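Local coordinates for protein alpha-14 giardin (Giardia lamblia, PDB 3CHJ) that binds calcium as a member of the annexin family and may link the phospholipid bilayer to the underlying axoneme in a calcium-regulated way, at residues K18-E21 / A22-E26; K65-S68 / K69-S73; I33-A36 / R37-P41; Q43-N46 / M47-F51. One frame throughout, in Å; residues are numbered along the deposited sequence.

Contact 1 of 4, residues K18-E21 / A22-E26; sequences KVVE and ACQDE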
loop_
_atom_site.group_PDB
_atom_site.type_symbol
_atom_site.label_atom_id
_atom_site.label_comp_id
_atom_site.label_asym_id
_atom_site.label_seq_id
_atom_site.Cartn_x
_atom_site.Cartn_y
_atom_site.Cartn_z
ATOM N N LYS A 18 23.041 -12.465 -13.023
ATOM C CA LYS A 18 22.267 -11.465 -13.754
ATOM C C LYS A 18 22.164 -10.163 -12.941
ATOM O O LYS A 18 22.211 -9.055 -13.501
ATOM C CB LYS A 18 20.872 -11.995 -14.082
ATOM C CG LYS A 18 20.127 -11.123 -15.067
ATOM C CD LYS A 18 18.782 -11.738 -15.461
ATOM C CE LYS A 18 18.125 -10.940 -16.571
ATOM N NZ LYS A 18 16.718 -11.394 -16.799
ATOM N N VAL A 19 21.998 -10.312 -11.627
ATOM C CA VAL A 19 21.975 -9.181 -10.697
ATOM C C VAL A 19 23.321 -8.437 -10.704
ATOM O O VAL A 19 23.365 -7.214 -10.856
ATOM C CB VAL A 19 21.588 -9.636 -9.259
ATOM C CG1 VAL A 19 21.788 -8.516 -8.241
ATOM C CG2 VAL A 19 20.129 -10.134 -9.245
ATOM N N VAL A 20 24.411 -9.190 -10.580
ATOM C CA VAL A 20 25.756 -8.624 -10.694
ATOM C C VAL A 20 25.927 -7.819 -11.994
ATOM O O VAL A 20 26.305 -6.657 -11.967
ATOM C CB VAL A 20 26.819 -9.736 -10.602
ATOM C CG1 VAL A 20 28.196 -9.195 -10.987
ATOM C CG2 VAL A 20 26.849 -10.299 -9.195
ATOM N N GLU A 21 25.605 -8.431 -13.122
ATOM C CA GLU A 21 25.788 -7.773 -14.410
ATOM C C GLU A 21 24.916 -6.529 -14.566
ATOM O O GLU A 21 25.333 -5.531 -15.154
ATOM C CB GLU A 21 25.576 -8.773 -15.540
ATOM C CG GLU A 21 26.695 -9.836 -15.572
ATOM C CD GLU A 21 26.546 -10.853 -16.682
ATOM O OE1 GLU A 21 25.684 -10.670 -17.574
ATOM O OE2 GLU A 21 27.310 -11.848 -16.675
ATOM N N ALA A 22 23.714 -6.582 -14.003
ATOM C CA ALA A 22 22.793 -5.456 -14.061
ATOM C C ALA A 22 23.349 -4.200 -13.409
ATOM O O ALA A 22 23.037 -3.093 -13.826
ATOM C CB ALA A 22 21.447 -5.841 -13.420
ATOM N N CYS A 23 24.167 -4.386 -12.373
ATOM C CA CYS A 23 24.734 -3.270 -11.621
ATOM C C CYS A 23 26.063 -2.774 -12.191
ATOM O O CYS A 23 26.524 -1.675 -11.847
ATOM C CB CYS A 23 24.946 -3.698 -10.181
ATOM S SG CYS A 23 23.391 -3.973 -9.283
ATOM N N GLN A 24 26.657 -3.593 -13.049
ATOM C CA GLN A 24 27.968 -3.314 -13.662
ATOM C C GLN A 24 27.835 -2.690 -15.055
ATOM O O GLN A 24 28.811 -2.158 -15.623
ATOM C CB GLN A 24 28.784 -4.606 -13.741
ATOM C CG GLN A 24 29.328 -5.091 -12.385
ATOM C CD GLN A 24 30.038 -6.439 -12.460
ATOM O OE1 GLN A 24 29.898 -7.186 -13.432
ATOM N NE2 GLN A 24 30.782 -6.767 -11.412
ATOM N N ASP A 25 26.630 -2.768 -15.608
ATOM C CA ASP A 25 26.323 -2.190 -16.916
ATOM C C ASP A 25 25.012 -1.412 -16.835
ATOM O O ASP A 25 23.926 -2.009 -16.745
ATOM C CB ASP A 25 26.259 -3.294 -17.985
ATOM C CG ASP A 25 25.975 -2.760 -19.386
ATOM O OD1 ASP A 25 25.800 -1.535 -19.558
ATOM O OD2 ASP A 25 25.913 -3.583 -20.326
ATOM N N GLU A 26 25.132 -0.086 -16.870
ATOM C CA GLU A 26 24.004 0.848 -16.734
ATOM C C GLU A 26 22.821 0.523 -17.659
ATOM O O GLU A 26 21.661 0.699 -17.280
ATOM C CB GLU A 26 24.502 2.283 -16.941
ATOM C CG GLU A 26 23.454 3.372 -16.872
ATOM C CD GLU A 26 23.218 3.873 -15.461
ATOM O OE1 GLU A 26 22.582 3.142 -14.654
ATOM O OE2 GLU A 26 23.661 5.010 -15.161
#
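Val20 and Gln24 lie side by side one helical turn apart, both side chains running the same way. Gln24 sends an extended chain back along the helix, its CG beside its own backbone N (chi1 -73°), which lays the amide against the valine: Val20 CG1 sits 3.6 Å from Gln24 NE2 and just as near Gln24 OE1. On its way the chain passes over the backbone, with Gln24 CG 3.4 Å from Val20 O. This is the looser side, where Gln24 is exposed and the polar amide rests on a methyl group.

The tight part is the backbone, together with the buried side chain of Cys23, whose SG lies 3.6 Å from Val19 O. Ala22 N bonds Lys18 O at 2.9 Å, the regular i to i+4 link. One residue later the pattern changes. Cys23 N bonds Val20 O at 3.1 Å, with only a weak bond to Val19 O, and Gln24 N likewise bonds Glu21 O at 3.2 Å. Both of these donors stand well above the acceptor's carbonyl plane, the geometry of a turn wound more tightly than a regular alpha-helix. Beyond it Asp25 leaves the helical path, and its OD1 bonds Ser27 OG.

Cys23 is buried against Phe62 and Leu63 of helix 59-64, while Val19 packs on Leu32 and Ile35 of helix 31-38 and on Met47 and Phe51 of helix 41-55; helix 12-24 thus touches three others within this all-helical annexin.

Contact 2 of 4, residues K65-S68 / K69-S73; sequences KHLS and KDFES
Ser68, at the N-cap of helix 69-78, begins the helix through its backbone: Ser68 O takes the N-H of Glu72 at 3.0 Å in a nearly straight bond (169°), with the donor almost in line with the carbonyl. The serine side chain makes no capping bond, although its CB rests 3.5 Å from Asp70 OD1. The Asp70 carboxylate folds over the first turn of the helix. With CG placed between the backbone N and the carbonyl carbon (chi1 57°), Asp70 OD1 comes within 2.7 Å of Phe71 N, a weak bond bent well away from linear.

The segment is a loop-to-helix junction of the all-alpha annexin fold, and an apolar contact accompanies the turn. Leu67 comes from the loop obliquely to the ring of Phe71; both Leu67 CG and Leu67 CD2 are 3.5 Å from Phe71 CD2. The ring is buried, packed also on Val302 and Ala306 of helix 301-310 and on Ile33 of helix 31-38.

Lys69 O, the next carbonyl after that of Ser68, is gripped twice by one residue. Ser73 N reaches it at 3.0 Å and Ser73 OG at 2.9 Å, from opposite faces of the carbonyl plane.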
loop_
_atom_site.group_PDB
_atom_site.type_symbol
_atom_site.label_atom_id
_atom_site.label_comp_id
_atom_site.label_asym_id
_atom_site.label_seq_id
_atom_site.Cartn_x
_atom_site.Cartn_y
_atom_site.Cartn_z
ATOM N N LYS A 65 26.761 0.711 -4.138
ATOM C CA LYS A 65 27.907 1.170 -4.927
ATOM C C LYS A 65 27.493 1.594 -6.328
ATOM O O LYS A 65 28.248 2.291 -7.040
ATOM C CB LYS A 65 28.944 0.049 -5.043
ATOM C CG LYS A 65 29.534 -0.419 -3.722
ATOM C CD LYS A 65 30.667 -1.409 -3.945
ATOM C CE LYS A 65 31.309 -1.848 -2.626
ATOM N NZ LYS A 65 30.581 -2.990 -1.946
ATOM N N HIS A 66 26.309 1.148 -6.737
ATOM C CA HIS A 66 25.894 1.234 -8.133
ATOM C C HIS A 66 24.571 1.954 -8.378
ATOM O O HIS A 66 24.306 2.417 -9.497
ATOM C CB HIS A 66 25.854 -0.166 -8.750
ATOM C CG HIS A 66 27.189 -0.830 -8.812
ATOM N ND1 HIS A 66 27.550 -1.865 -7.976
ATOM C CD2 HIS A 66 28.264 -0.584 -9.598
ATOM C CE1 HIS A 66 28.786 -2.242 -8.258
ATOM N NE2 HIS A 66 29.238 -1.485 -9.240
ATOM N N LEU A 67 23.735 2.014 -7.344
ATOM C CA LEU A 67 22.397 2.571 -7.471
ATOM C C LEU A 67 22.206 3.790 -6.595
ATOM O O LEU A 67 22.824 3.889 -5.530
ATOM C CB LEU A 67 21.355 1.503 -7.079
ATOM C CG LEU A 67 20.921 0.469 -8.128
ATOM C CD1 LEU A 67 22.025 -0.365 -8.704
ATOM C CD2 LEU A 67 19.879 -0.476 -7.518
ATOM N N SER A 68 21.325 4.702 -7.027
ATOM C CA SER A 68 20.901 5.832 -6.216
ATOM C C SER A 68 20.004 5.292 -5.102
ATOM O O SER A 68 19.491 4.191 -5.229
ATOM C CB SER A 68 20.114 6.843 -7.054
ATOM O OG SER A 68 20.960 7.477 -8.018
ATOM N N LYS A 69 19.814 6.077 -4.047
ATOM C CA LYS A 69 19.079 5.641 -2.862
ATOM C C LYS A 69 17.657 5.221 -3.185
ATOM O O LYS A 69 17.188 4.172 -2.690
ATOM C CB LYS A 69 19.066 6.734 -1.786
ATOM C CG LYS A 69 18.703 6.193 -0.406
ATOM C CD LYS A 69 18.939 7.228 0.698
ATOM C CE LYS A 69 18.707 6.594 2.078
ATOM N NZ LYS A 69 17.314 6.062 2.218
ATOM N N ASP A 70 16.970 6.016 -4.007
ATOM C CA ASP A 70 15.573 5.689 -4.370
ATOM C C ASP A 70 15.424 4.294 -5.002
ATOM O O ASP A 70 14.582 3.474 -4.587
ATOM C CB ASP A 70 14.879 6.798 -5.213
ATOM C CG ASP A 70 15.601 7.163 -6.538
ATOM O OD1 ASP A 70 16.631 6.574 -6.938
ATOM O OD2 ASP A 70 15.074 8.099 -7.200
ATOM N N PHE A 71 16.257 4.027 -5.995
ATOM C CA PHE A 71 16.233 2.769 -6.738
ATOM C C PHE A 71 16.730 1.580 -5.890
ATOM O O PHE A 71 16.143 0.478 -5.946
ATOM C CB PHE A 71 17.037 2.972 -8.040
ATOM C CG PHE A 71 16.941 1.842 -9.037
ATOM C CD1 PHE A 71 15.750 1.146 -9.241
ATOM C CD2 PHE A 71 18.043 1.504 -9.801
ATOM C CE1 PHE A 71 15.678 0.110 -10.170
ATOM C CE2 PHE A 71 17.985 0.468 -10.725
ATOM C CZ PHE A 71 16.788 -0.229 -10.912
ATOM N N GLU A 72 17.795 1.774 -5.101
ATOM C CA GLU A 72 18.292 0.708 -4.213
ATOM C C GLU A 72 17.200 0.282 -3.220
ATOM O O GLU A 72 16.967 -0.912 -3.003
ATOM C CB GLU A 72 19.537 1.142 -3.420
ATOM C CG GLU A 72 19.967 0.044 -2.485
ATOM C CD GLU A 72 21.020 0.408 -1.470
ATOM O OE1 GLU A 72 21.520 1.554 -1.468
ATOM O OE2 GLU A 72 21.338 -0.484 -0.647
ATOM N N SER A 73 16.550 1.280 -2.640
ATOM C CA SER A 73 15.498 1.038 -1.651
ATOM C C SER A 73 14.355 0.259 -2.283
ATOM O O SER A 73 13.848 -0.717 -1.706
ATOM C CB SER A 73 15.012 2.355 -1.099
ATOM O OG SER A 73 16.059 2.917 -0.308
#

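Contact 3 of 4, residues I33-A36 / R37-P41; sequences IEIA and RSYPP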
loop_
_atom_site.group_PDB
_atom_site.type_symbol
_atom_site.label_atom_id
_atom_site.label_comp_id
_atom_site.label_asym_id
_atom_site.label_seq_id
_atom_site.Cartn_x
_atom_site.Cartn_y
_atom_site.Cartn_z
ATOM N N ILE A 33 14.568 -5.221 -12.178
ATOM C CA ILE A 33 13.109 -5.108 -12.139
ATOM C C ILE A 33 12.450 -6.275 -12.865
ATOM O O ILE A 33 11.457 -6.837 -12.381
ATOM C CB ILE A 33 12.645 -3.763 -12.728
ATOM C CG1 ILE A 33 13.248 -2.581 -11.956
ATOM C CG2 ILE A 33 11.131 -3.689 -12.760
ATOM C CD1 ILE A 33 12.944 -2.542 -10.435
ATOM N N GLU A 34 13.017 -6.669 -14.011
ATOM C CA GLU A 34 12.557 -7.878 -14.697
ATOM C C GLU A 34 12.612 -9.107 -13.790
ATOM O O GLU A 34 11.661 -9.906 -13.728
ATOM C CB GLU A 34 13.314 -8.085 -16.019
ATOM C CG GLU A 34 13.050 -6.971 -17.048
ATOM C CD GLU A 34 11.624 -6.976 -17.649
ATOM O OE1 GLU A 34 11.445 -6.357 -18.726
ATOM O OE2 GLU A 34 10.682 -7.559 -17.061
ATOM N N ILE A 35 13.701 -9.239 -13.034
ATOM C CA ILE A 35 13.836 -10.339 -12.100
ATOM C C ILE A 35 12.693 -10.280 -11.049
ATOM O O ILE A 35 12.046 -11.279 -10.751
ATOM C CB ILE A 35 15.246 -10.329 -11.459
ATOM C CG1 ILE A 35 16.302 -10.754 -12.495
ATOM C CG2 ILE A 35 15.330 -11.256 -10.287
ATOM C CD1 ILE A 35 17.757 -10.424 -12.076
ATOM N N ALA A 36 12.403 -9.084 -10.528
ATOM C CA ALA A 36 11.325 -8.954 -9.545
ATOM C C ALA A 36 9.966 -9.354 -10.094
ATOM O O ALA A 36 9.147 -9.904 -9.353
ATOM C CB ALA A 36 11.261 -7.527 -8.977
ATOM N N ARG A 37 9.739 -9.067 -11.373
ATOM C CA ARG A 37 8.456 -9.353 -12.025
ATOM C C ARG A 37 8.317 -10.818 -12.436
ATOM O O ARG A 37 7.196 -11.286 -12.676
ATOM C CB ARG A 37 8.298 -8.499 -13.270
ATOM C CG ARG A 37 8.196 -7.032 -13.012
ATOM C CD ARG A 37 8.220 -6.306 -14.333
ATOM N NE ARG A 37 6.907 -6.233 -14.985
ATOM C CZ ARG A 37 6.688 -6.401 -16.289
ATOM N NH1 ARG A 37 7.675 -6.751 -17.114
ATOM N NH2 ARG A 37 5.456 -6.274 -16.772
ATOM N N SER A 38 9.456 -11.510 -12.564
ATOM C CA SER A 38 9.504 -12.858 -13.176
ATOM C C SER A 38 9.415 -14.013 -12.186
ATOM O O SER A 38 9.130 -15.147 -12.589
ATOM C CB SER A 38 10.794 -13.020 -13.990
ATOM O OG SER A 38 10.781 -12.169 -15.109
ATOM N N TYR A 39 9.690 -13.752 -10.908
ATOM C CA TYR A 39 9.787 -14.808 -9.889
ATOM C C TYR A 39 8.966 -14.468 -8.643
ATOM O O TYR A 39 8.774 -13.287 -8.342
ATOM C CB TYR A 39 11.243 -15.041 -9.467
ATOM C CG TYR A 39 12.155 -15.449 -10.596
ATOM C CD1 TYR A 39 12.204 -16.780 -11.032
ATOM C CD2 TYR A 39 12.974 -14.512 -11.226
ATOM C CE1 TYR A 39 13.051 -17.151 -12.072
ATOM C CE2 TYR A 39 13.813 -14.876 -12.273
ATOM C CZ TYR A 39 13.845 -16.198 -12.686
ATOM O OH TYR A 39 14.692 -16.534 -13.736
ATOM N N PRO A 40 8.479 -15.498 -7.928
ATOM C CA PRO A 40 7.751 -15.244 -6.682
ATOM C C PRO A 40 8.673 -14.706 -5.580
ATOM O O PRO A 40 9.865 -14.985 -5.591
ATOM C CB PRO A 40 7.199 -16.625 -6.301
ATOM C CG PRO A 40 8.064 -17.599 -6.994
ATOM C CD PRO A 40 8.551 -16.939 -8.250
ATOM N N PRO A 41 8.131 -13.907 -4.644
ATOM C CA PRO A 41 8.939 -13.293 -3.586
ATOM C C PRO A 41 9.807 -14.250 -2.770
ATOM O O PRO A 41 10.909 -13.875 -2.365
ATOM C CB PRO A 41 7.883 -12.622 -2.698
ATOM C CG PRO A 41 6.838 -12.236 -3.672
ATOM C CD PRO A 41 6.737 -13.436 -4.588
#
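Arg37 leans back on the preceding turn of helix 31-38 from its first carbon outwards. Its CB lies 3.7 Å from both Ile33 O and Glu34 O, and its CG closes to 3.3 Å from Ile33 O, the carbonyl that also receives Arg37 N. The chain then bends at chi3 (84°), carrying CD past the glutamate, 3.9 Å from Glu34 OE2, and swinging the guanidinium beside the carboxylate. There Arg37 NH1 donates to Glu34 OE2 at 3.1 Å. The oxygen lies in the guanidinium plane and is met on its syn side, yet the two flat groups are turned 47° apart, and a single N-H...O bond joins them in the salt bridge. At the other tip, Arg37 NH2 bonds Glu312 O, close to the C-terminal end of the modelled chain.

Further along the helix, Ser38 OG folds onto Glu34 O at 2.8 Å, standing above the carbonyl plane. Tyr39, the first residue to depart from helical angles, turns its ring edge to the same turn, with CD2 3.4 Å from Ile35 O; the Ile35 side chain runs at a slant to it, its CG2 4.1 Å from Tyr39 CD2.

Divided between a carboxylate and a backbone carbonyl, the Arg37 guanidinium is probably held in orientation, and its positive charge would help keep Glu34 ionised.

Contact 4 of 4, residues Q43-N46 / M47-F51; sequences QLRN and MQRTF
Arg45 turns CG away from its backbone N (chi1 -177°), whereas Arg49, one turn later, has CG beside its backbone N (chi1 -77°). The difference lets the later chain lean back until the two run alongside each other. Bent at chi3, the Arg45 chain then turns its end flat against that of Arg49. The guanidinium planes are only 8° apart, with centres 4.0 Å from each other. The overlap is offset: Arg45 NE sits over the centre of the Arg49 group, while Arg49 NH2 lies over one face of Arg45 toward its rim, 3.6 Å from Arg45 NE. Like charges are thus brought together through their flat faces, a cost that water around exposed Arg49 would probably reduce. The aliphatic part of Arg49 also follows the backbone, its CG 3.6 Å from Arg45 O.

A polar contact lies elsewhere on the helix surface. Asn46 O accepts both Thr50 N and Thr50 OG1, each at 2.9 Å; the hydroxyl comes in from above the carbonyl plane, and the amide N-H is much less tilted. Asn46 and Thr50 themselves cross at an angle, their side chains more loosely apposed.

Regular bonds such as Met47 N to Gln43 O, 2.9 Å, continue the i to i+4 series, and Met47 is buried against Val15 of helix 12-24. Stacking of side chains four residues apart, and a threonine hydroxyl returned to the carbonyl of the preceding turn, are typical of a regular alpha-helix such as helix 41-55 of this annexin.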
loop_
_atom_site.group_PDB
_atom_site.type_symbol
_atom_site.label_atom_id
_atom_site.label_comp_id
_atom_site.label_asym_id
_atom_site.label_seq_id
_atom_site.Cartn_x
_atom_site.Cartn_y
_atom_site.Cartn_z
ATOM N N GLN A 43 11.321 -16.913 -3.770
ATOM C CA GLN A 43 12.494 -17.226 -4.588
ATOM C C GLN A 43 13.438 -16.031 -4.676
ATOM O O GLN A 43 14.663 -16.200 -4.706
ATOM C CB GLN A 43 12.092 -17.690 -5.990
ATOM C CG GLN A 43 11.298 -18.989 -5.972
ATOM C CD GLN A 43 11.220 -19.697 -7.318
ATOM O OE1 GLN A 43 11.594 -19.163 -8.363
ATOM N NE2 GLN A 43 10.725 -20.926 -7.284
ATOM N N LEU A 44 12.879 -14.821 -4.739
ATOM C CA LEU A 44 13.713 -13.615 -4.733
ATOM C C LEU A 44 14.478 -13.479 -3.416
ATOM O O LEU A 44 15.651 -13.096 -3.405
ATOM C CB LEU A 44 12.853 -12.380 -5.002
ATOM C CG LEU A 44 12.148 -12.341 -6.365
ATOM C CD1 LEU A 44 11.087 -11.218 -6.429
ATOM C CD2 LEU A 44 13.155 -12.213 -7.529
ATOM N N ARG A 45 13.815 -13.788 -2.300
ATOM C CA ARG A 45 14.510 -13.797 -1.023
ATOM C C ARG A 45 15.585 -14.880 -0.985
ATOM O O ARG A 45 16.670 -14.633 -0.474
ATOM C CB ARG A 45 13.556 -13.929 0.162
ATOM C CG ARG A 45 14.299 -13.868 1.507
ATOM C CD ARG A 45 13.385 -14.135 2.683
ATOM N NE ARG A 45 12.759 -15.455 2.596
ATOM C CZ ARG A 45 11.865 -15.914 3.467
ATOM N NH1 ARG A 45 11.488 -15.159 4.486
ATOM N NH2 ARG A 45 11.346 -17.122 3.309
ATOM N N ASN A 46 15.293 -16.056 -1.537
ATOM C CA ASN A 46 16.319 -17.098 -1.573
ATOM C C ASN A 46 17.537 -16.641 -2.358
ATOM O O ASN A 46 18.678 -16.833 -1.918
ATOM C CB ASN A 46 15.790 -18.410 -2.153
ATOM C CG ASN A 46 16.864 -19.502 -2.161
ATOM O OD1 ASN A 46 17.226 -20.022 -3.216
ATOM N ND2 ASN A 46 17.416 -19.804 -0.980
ATOM N N MET A 47 17.281 -16.023 -3.511
ATOM C CA MET A 47 18.338 -15.484 -4.358
ATOM C C MET A 47 19.159 -14.424 -3.620
ATOM O O MET A 47 20.390 -14.411 -3.715
ATOM C CB MET A 47 17.738 -14.927 -5.655
ATOM C CG MET A 47 18.753 -14.412 -6.669
ATOM S SD MET A 47 19.227 -12.724 -6.318
ATOM C CE MET A 47 17.648 -11.874 -6.526
ATOM N N GLN A 48 18.493 -13.535 -2.885
ATOM C CA GLN A 48 19.212 -12.536 -2.091
ATOM C C GLN A 48 20.150 -13.169 -1.047
ATOM O O GLN A 48 21.308 -12.743 -0.880
ATOM C CB GLN A 48 18.239 -11.562 -1.417
ATOM C CG GLN A 48 18.924 -10.638 -0.417
ATOM C CD GLN A 48 18.188 -9.346 -0.204
ATOM O OE1 GLN A 48 17.192 -9.068 -0.873
ATOM N NE2 GLN A 48 18.682 -8.529 0.722
ATOM N N ARG A 49 19.649 -14.187 -0.358
ATOM C CA ARG A 49 20.443 -14.914 0.622
ATOM C C ARG A 49 21.636 -15.585 -0.062
ATOM O O ARG A 49 22.755 -15.558 0.448
ATOM C CB ARG A 49 19.573 -15.945 1.346
ATOM C CG ARG A 49 18.663 -15.355 2.422
ATOM C CD ARG A 49 17.538 -16.334 2.752
ATOM N NE ARG A 49 16.686 -15.873 3.847
ATOM C CZ ARG A 49 15.710 -16.606 4.384
ATOM N NH1 ARG A 49 15.469 -17.828 3.925
ATOM N NH2 ARG A 49 14.988 -16.115 5.385
ATOM N N THR A 50 21.399 -16.147 -1.238
ATOM C CA THR A 50 22.427 -16.875 -1.996
ATOM C C THR A 50 23.494 -15.925 -2.565
ATOM O O THR A 50 24.659 -16.306 -2.710
ATOM C CB THR A 50 21.770 -17.720 -3.112
ATOM O OG1 THR A 50 20.857 -18.648 -2.515
ATOM C CG2 THR A 50 22.805 -18.509 -3.921
ATOM N N PHE A 51 23.080 -14.694 -2.874
ATOM C CA PHE A 51 23.985 -13.650 -3.376
ATOM C C PHE A 51 25.220 -13.488 -2.491
ATOM O O PHE A 51 26.352 -13.441 -2.989
ATOM C CB PHE A 51 23.240 -12.312 -3.471
ATOM C CG PHE A 51 24.012 -11.228 -4.187
ATOM C CD1 PHE A 51 23.846 -11.033 -5.554
ATOM C CD2 PHE A 51 24.890 -10.400 -3.493
ATOM C CE1 PHE A 51 24.549 -10.035 -6.225
ATOM C CE2 PHE A 51 25.609 -9.401 -4.160
ATOM C CZ PHE A 51 25.433 -9.221 -5.524
#

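How the contacts relate
All four contacts are local, and three of them meet one another. Contacts 1, 3 and 4 belong to the helices 12-24, 31-38 and 41-55, and each touches the other two, largely through valine, isoleucine, leucine, methionine and phenylalanine side chains; Leu44 of contact 4, for instance, lies against the backbone of contact 3. Contact 2 is the most superficial, though it reaches inward to contact 3 through its aromatic ring and to contact 1 where Leu67 meets Cys23; it does not touch contact 4. Chemistry follows place. Contact 4 pairs like charges on a regular helix surface, contact 3 opposite charges near the end of its helix, and contacts 1 and 2 rely on backbone bonding with apolar or amide side-chain packing.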